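Local coordinates for protein neurotoxin (Clostridium botulinum, PDB 3N7L) that probably binds gangliosides on nerve-cell membranes, serving as the receptor-binding domain through which a botulinum neurotoxin recognises its target cells, at residues A[348-353]-A[359-364]; A[253-258]-A[275-280]. All coordinates share one frame; numbering follows the deposited sequence.

Contact 1. Residues A[348-353]-A[359-364]; sequences FIIQPC and YASQLF
I350 and L363 form a non-hydrogen-bonded pair of an antiparallel hairpin, their side chains lying alongside and pointing the same way. L363 CD2 fits against the CB-CG1 edge of I350, 3.8 Å from CG1. With CG1 anti to the backbone N (chi1 -168°), the I350 chain reaches across toward strand 359-364, and I350 CD1 ends beside S361, 3.8 Å from its OG. The CD2 methyl of L363 also lies 4.1 Å from F348 CB, and so fills the hollow between the side chains of F348 and I350.

The opposite face carries I349, Q351, Q362 and F364. Here the F364 ring turns an edge to strand 348-353: I349 O lies 3.6 Å from F364 CD2, and Q351 CB meets the same edge at CE2. The ring edge thus spans from the I349 carbonyl to the CB of Q351.

Backbone bonds fix the register. I349 and F364 exchange two, the one from F364 N to I349 O nearly straight at 174°; Q351 and Q362 exchange two more. R373 makes a cation-pi contact with F364, and the S361 hydroxyl bonds to W417 O. The hairpin belongs to the C-terminal, trefoil-clan half of the receptor-binding domain. Its chemistry is divided: main-chain bonds set the alignment, the I350-L363 pair is apolar and buried, and the opposite face mixes buried I349 and F364 with partly exposed Q351 and Q362.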
loop_
_atom_site.group_PDB
_atom_site.type_symbol
_atom_site.label_atom_id
_atom_site.label_comp_id
_atom_site.label_asym_id
_atom_site.label_seq_id
_atom_site.Cartn_x
_atom_site.Cartn_y
_atom_site.Cartn_z
ATOM N N PHE A 348 -12.954 12.821 -15.567
ATOM C CA PHE A 348 -13.117 12.735 -14.121
ATOM C C PHE A 348 -12.129 13.557 -13.309
ATOM O O PHE A 348 -11.025 13.874 -13.757
ATOM C CB PHE A 348 -13.013 11.278 -13.647
ATOM C CG PHE A 348 -14.038 10.367 -14.249
ATOM C CD1 PHE A 348 -13.859 9.848 -15.524
ATOM C CD2 PHE A 348 -15.202 10.059 -13.554
ATOM C CE1 PHE A 348 -14.829 9.031 -16.105
ATOM C CE2 PHE A 348 -16.180 9.243 -14.125
ATOM C CZ PHE A 348 -15.991 8.729 -15.406
ATOM N N ILE A 349 -12.562 13.890 -12.099
ATOM C CA ILE A 349 -11.757 14.629 -11.139
ATOM C C ILE A 349 -11.462 13.553 -10.106
ATOM O O ILE A 349 -12.381 12.958 -9.551
ATOM C CB ILE A 349 -12.576 15.746 -10.483
ATOM C CG1 ILE A 349 -13.056 16.720 -11.558
ATOM C CG2 ILE A 349 -11.740 16.449 -9.425
ATOM C CD1 ILE A 349 -14.248 17.532 -11.131
ATOM N N ILE A 350 -10.188 13.293 -9.854
ATOM C CA ILE A 350 -9.818 12.243 -8.910
ATOM C C ILE A 350 -9.440 12.783 -7.542
ATOM O O ILE A 350 -8.946 13.896 -7.415
ATOM C CB ILE A 350 -8.629 11.413 -9.454
ATOM C CG1 ILE A 350 -8.445 10.146 -8.621
ATOM C CG2 ILE A 350 -7.348 12.237 -9.395
ATOM C CD1 ILE A 350 -7.468 9.155 -9.247
ATOM N N GLN A 351 -9.679 11.980 -6.515
ATOM C CA GLN A 351 -9.335 12.371 -5.158
ATOM C C GLN A 351 -8.788 11.140 -4.447
ATOM O O GLN A 351 -9.387 10.067 -4.513
ATOM C CB GLN A 351 -10.572 12.899 -4.428
ATOM C CG GLN A 351 -10.237 13.650 -3.160
ATOM C CD GLN A 351 -9.416 14.902 -3.424
ATOM O OE1 GLN A 351 -8.641 15.334 -2.574
ATOM N NE2 GLN A 351 -9.593 15.497 -4.601
ATOM N N PRO A 352 -7.629 11.265 -3.782
ATOM C CA PRO A 352 -7.087 10.091 -3.090
ATOM C C PRO A 352 -7.995 9.659 -1.939
ATOM O O PRO A 352 -8.654 10.487 -1.313
ATOM C CB PRO A 352 -5.713 10.567 -2.620
ATOM C CG PRO A 352 -5.919 12.050 -2.418
ATOM C CD PRO A 352 -6.737 12.430 -3.635
ATOM N N CYS A 353 -8.039 8.360 -1.671
ATOM C CA CYS A 353 -8.875 7.842 -0.596
ATOM C C CYS A 353 -8.194 6.639 0.037
ATOM O O CYS A 353 -8.410 5.500 -0.372
ATOM C CB CYS A 353 -10.247 7.444 -1.150
ATOM S SG CYS A 353 -11.414 6.894 0.102
ATOM N N TYR A 359 -5.116 1.520 -0.499
ATOM C CA TYR A 359 -4.798 2.783 -1.157
ATOM C C TYR A 359 -5.837 2.850 -2.270
ATOM O O TYR A 359 -5.858 1.986 -3.155
ATOM C CB TYR A 359 -3.403 2.731 -1.787
ATOM C CG TYR A 359 -2.287 2.610 -0.784
ATOM C CD1 TYR A 359 -1.866 3.718 -0.054
ATOM C CD2 TYR A 359 -1.662 1.382 -0.547
ATOM C CE1 TYR A 359 -0.846 3.612 0.890
ATOM C CE2 TYR A 359 -0.641 1.266 0.396
ATOM C CZ TYR A 359 -0.241 2.387 1.110
ATOM O OH TYR A 359 0.762 2.291 2.045
ATOM N N ALA A 360 -6.702 3.856 -2.235
ATOM C CA ALA A 360 -7.732 3.963 -3.260
ATOM C C ALA A 360 -7.997 5.399 -3.673
ATOM O O ALA A 360 -7.219 6.307 -3.371
ATOM C CB ALA A 360 -9.027 3.311 -2.770
ATOM N N SER A 361 -9.104 5.596 -4.374
ATOM C CA SER A 361 -9.465 6.915 -4.836
ATOM C C SER A 361 -10.941 6.995 -5.138
ATOM O O SER A 361 -11.626 5.979 -5.265
ATOM C CB SER A 361 -8.682 7.251 -6.107
ATOM O OG SER A 361 -9.043 6.361 -7.158
ATOM N N GLN A 362 -11.423 8.223 -5.233
ATOM C CA GLN A 362 -12.799 8.475 -5.587
ATOM C C GLN A 362 -12.721 9.262 -6.883
ATOM O O GLN A 362 -11.805 10.065 -7.081
ATOM C CB GLN A 362 -13.519 9.255 -4.489
ATOM C CG GLN A 362 -14.047 8.345 -3.385
ATOM C CD GLN A 362 -14.880 9.083 -2.350
ATOM O OE1 GLN A 362 -15.934 8.604 -1.930
ATOM N NE2 GLN A 362 -14.407 10.245 -1.929
ATOM N N LEU A 363 -13.663 8.989 -7.778
ATOM C CA LEU A 363 -13.712 9.629 -9.080
ATOM C C LEU A 363 -15.040 10.353 -9.273
ATOM O O LEU A 363 -16.108 9.755 -9.176
ATOM C CB LEU A 363 -13.514 8.564 -10.172
ATOM C CG LEU A 363 -12.109 7.946 -10.206
ATOM C CD1 LEU A 363 -12.135 6.578 -10.876
ATOM C CD2 LEU A 363 -11.170 8.896 -10.939
ATOM N N PHE A 364 -14.960 11.648 -9.544
ATOM C CA PHE A 364 -16.148 12.467 -9.754
ATOM C C PHE A 364 -16.280 12.855 -11.228
ATOM O O PHE A 364 -15.310 13.287 -11.846
ATOM C CB PHE A 364 -16.055 13.729 -8.886
ATOM C CG PHE A 364 -15.963 13.437 -7.416
ATOM C CD1 PHE A 364 -17.113 13.226 -6.663
ATOM C CD2 PHE A 364 -14.722 13.318 -6.794
ATOM C CE1 PHE A 364 -17.030 12.894 -5.309
ATOM C CE2 PHE A 364 -14.628 12.988 -5.443
ATOM C CZ PHE A 364 -15.785 12.775 -4.701
#

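Contact 2. Residues A[253-258]-A[275-280]; sequences NYMNRY and NDFNEG
M255 makes the first touch, by its terminal methyl: M255 CE comes within 3.6 Å of F277 CE2 and 3.9 Å of F277 CZ. The methyl comes to the ring obliquely. Bends at chi2 and chi3 fold the thioether round and bring its end there. M255 lies in a type I beta turn from Y254 to R257, closed by a long bond from R257 N to Y254 O, 3.2 Å, and the turn reverses the chain ahead of the strand that begins at R257.

Y258 then supplies the broader surface. E279 lies over one face of its ring, with E279 CG 3.5 Å from the Y258 centroid and 20° off the normal, a CH-pi contact. The carboxylate follows in a stacked position, its plane only 10° from that of the ring, and E279 OE2 is 3.4 Å from Y258 CE2. E279 reaches this place by an extended chain. Its OE1 is hydrogen-bonded to K272 N, which would hold the carboxylate in this rotation. Beside E279, G280 CA packs 3.4 Å from Y258 CD1 on a backbone of positive phi (84°), and the lack of a side chain leaves room for the ring.

No hydrogen bond joins the two segments; van der Waals and CH-pi packing, partly against the backbone of E279 and G280, carries this surface contact. Within the trefoil-clan C-terminal half, it joins the turn before the small 257-262/265-270 hairpin to the loop leading from that hairpin toward strand 283-287. M255 and F277 both touch I250 of strand 246-251, while Y258 pairs through its backbone with N269 of strand 265-270.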
loop_
_atom_site.group_PDB
_atom_site.type_symbol
_atom_site.label_atom_id
_atom_site.label_comp_id
_atom_site.label_asym_id
_atom_site.label_seq_id
_atom_site.Cartn_x
_atom_site.Cartn_y
_atom_site.Cartn_z
ATOM N N ASN A 253 -15.249 -3.051 -3.264
ATOM C CA ASN A 253 -16.317 -3.973 -2.864
ATOM C C ASN A 253 -16.386 -5.234 -3.713
ATOM O O ASN A 253 -17.085 -6.186 -3.363
ATOM C CB ASN A 253 -17.676 -3.279 -2.935
ATOM C CG ASN A 253 -17.968 -2.455 -1.710
ATOM O OD1 ASN A 253 -17.061 -2.060 -0.980
ATOM N ND2 ASN A 253 -19.243 -2.180 -1.480
ATOM N N TYR A 254 -15.669 -5.238 -4.832
ATOM C CA TYR A 254 -15.676 -6.382 -5.734
ATOM C C TYR A 254 -14.270 -6.732 -6.196
ATOM O O TYR A 254 -13.973 -6.679 -7.391
ATOM C CB TYR A 254 -16.554 -6.083 -6.953
ATOM C CG TYR A 254 -17.997 -5.765 -6.606
ATOM C CD1 TYR A 254 -18.363 -4.503 -6.132
ATOM C CD2 TYR A 254 -18.990 -6.735 -6.731
ATOM C CE1 TYR A 254 -19.685 -4.217 -5.792
ATOM C CE2 TYR A 254 -20.319 -6.463 -6.390
ATOM C CZ TYR A 254 -20.656 -5.203 -5.923
ATOM O OH TYR A 254 -21.966 -4.932 -5.595
ATOM N N MET A 255 -13.408 -7.090 -5.250
ATOM C CA MET A 255 -12.030 -7.444 -5.581
ATOM C C MET A 255 -11.948 -8.717 -6.429
ATOM O O MET A 255 -10.950 -8.946 -7.115
ATOM C CB MET A 255 -11.200 -7.614 -4.302
ATOM C CG MET A 255 -10.994 -6.326 -3.503
ATOM S SD MET A 255 -10.273 -4.965 -4.463
ATOM C CE MET A 255 -8.611 -5.575 -4.767
ATOM N N ASN A 256 -12.991 -9.541 -6.389
ATOM C CA ASN A 256 -12.990 -10.767 -7.177
ATOM C C ASN A 256 -13.643 -10.579 -8.537
ATOM O O ASN A 256 -14.168 -11.526 -9.123
ATOM C CB ASN A 256 -13.674 -11.905 -6.406
ATOM C CG ASN A 256 -12.729 -12.587 -5.430
ATOM O OD1 ASN A 256 -13.115 -12.968 -4.315
ATOM N ND2 ASN A 256 -11.481 -12.748 -5.847
ATOM N N ARG A 257 -13.610 -9.344 -9.033
ATOM C CA ARG A 257 -14.171 -9.023 -10.342
ATOM C C ARG A 257 -13.113 -8.350 -11.202
ATOM O O ARG A 257 -12.270 -7.614 -10.698
ATOM C CB ARG A 257 -15.368 -8.077 -10.201
ATOM C CG ARG A 257 -16.558 -8.687 -9.494
ATOM C CD ARG A 257 -17.407 -9.517 -10.439
ATOM N NE ARG A 257 -18.295 -10.382 -9.678
ATOM C CZ ARG A 257 -19.477 -10.824 -10.092
ATOM N NH1 ARG A 257 -19.962 -10.482 -11.289
ATOM N NH2 ARG A 257 -20.176 -11.622 -9.293
ATOM N N TYR A 258 -13.152 -8.616 -12.501
ATOM C CA TYR A 258 -12.220 -7.981 -13.423
ATOM C C TYR A 258 -13.066 -7.295 -14.485
ATOM O O TYR A 258 -14.259 -7.571 -14.613
ATOM C CB TYR A 258 -11.266 -9.016 -14.050
ATOM C CG TYR A 258 -11.925 -10.021 -14.971
ATOM C CD1 TYR A 258 -12.243 -9.689 -16.294
ATOM C CD2 TYR A 258 -12.215 -11.313 -14.526
ATOM C CE1 TYR A 258 -12.824 -10.621 -17.151
ATOM C CE2 TYR A 258 -12.803 -12.254 -15.369
ATOM C CZ TYR A 258 -13.101 -11.904 -16.677
ATOM O OH TYR A 258 -13.665 -12.840 -17.504
ATOM N N ASN A 275 -4.380 -15.840 -7.282
ATOM C CA ASN A 275 -2.931 -15.787 -7.204
ATOM C C ASN A 275 -2.396 -14.490 -7.809
ATOM O O ASN A 275 -1.266 -14.093 -7.529
ATOM C CB ASN A 275 -2.269 -17.024 -7.844
ATOM C CG ASN A 275 -2.866 -17.399 -9.180
ATOM O OD1 ASN A 275 -2.981 -16.569 -10.081
ATOM N ND2 ASN A 275 -3.236 -18.670 -9.323
ATOM N N ASP A 276 -3.235 -13.819 -8.600
ATOM C CA ASP A 276 -2.883 -12.557 -9.263
ATOM C C ASP A 276 -4.121 -11.714 -9.556
ATOM O O ASP A 276 -5.244 -12.134 -9.292
ATOM C CB ASP A 276 -2.190 -12.828 -10.601
ATOM C CG ASP A 276 -0.725 -13.132 -10.450
ATOM O OD1 ASP A 276 -0.090 -13.485 -11.466
ATOM O OD2 ASP A 276 -0.201 -13.008 -9.322
ATOM N N PHE A 277 -3.904 -10.524 -10.109
ATOM C CA PHE A 277 -5.008 -9.648 -10.495
ATOM C C PHE A 277 -4.980 -9.507 -12.013
ATOM O O PHE A 277 -5.705 -8.694 -12.591
ATOM C CB PHE A 277 -4.873 -8.261 -9.862
ATOM C CG PHE A 277 -5.232 -8.219 -8.410
ATOM C CD1 PHE A 277 -4.242 -8.227 -7.433
ATOM C CD2 PHE A 277 -6.565 -8.199 -8.014
ATOM C CE1 PHE A 277 -4.574 -8.215 -6.084
ATOM C CE2 PHE A 277 -6.914 -8.189 -6.665
ATOM C CZ PHE A 277 -5.917 -8.197 -5.697
ATOM N N ASN A 278 -4.155 -10.326 -12.655
ATOM C CA ASN A 278 -3.996 -10.261 -14.100
ATOM C C ASN A 278 -5.029 -10.992 -14.950
ATOM O O ASN A 278 -4.775 -12.067 -15.495
ATOM C CB ASN A 278 -2.578 -10.701 -14.461
ATOM C CG ASN A 278 -1.522 -9.774 -13.863
ATOM O OD1 ASN A 278 -1.506 -9.536 -12.654
ATOM N ND2 ASN A 278 -0.644 -9.240 -14.709
ATOM N N GLU A 279 -6.195 -10.372 -15.075
ATOM C CA GLU A 279 -7.288 -10.914 -15.865
ATOM C C GLU A 279 -8.144 -9.748 -16.355
ATOM O O GLU A 279 -8.304 -8.747 -15.656
ATOM C CB GLU A 279 -8.116 -11.885 -15.016
ATOM C CG GLU A 279 -9.317 -12.481 -15.731
ATOM C CD GLU A 279 -9.818 -13.761 -15.069
ATOM O OE1 GLU A 279 -9.638 -13.913 -13.836
ATOM O OE2 GLU A 279 -10.400 -14.611 -15.784
ATOM N N GLY A 280 -8.668 -9.867 -17.568
ATOM C CA GLY A 280 -9.500 -8.813 -18.110
ATOM C C GLY A 280 -8.742 -7.678 -18.773
ATOM O O GLY A 280 -7.535 -7.749 -18.976
#

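Following the chain from its N terminus, the first half of the receptor-binding domain is passed before either contact forms. Contact 2 comes first: residues 253-258 meet 275-280 across 16 intervening residues, which include most of the two-stranded 257-262/265-270 hairpin. The chain then runs through strands 283-287, 302-308, 313-318 and 329-335 and helix 339-345 before contact 1 closes a much tighter loop of five residues. The two are in series, neither nested nor crossed. The centres of contact 1 and contact 2 are about 19 Å apart, and the nearest atoms of contact 1 and contact 2 about 8 Å apart. Contact 1 joins neighbouring strands of the large antiparallel sheet; contact 2 packs the start of the small hairpin against the segment leading back into that sheet.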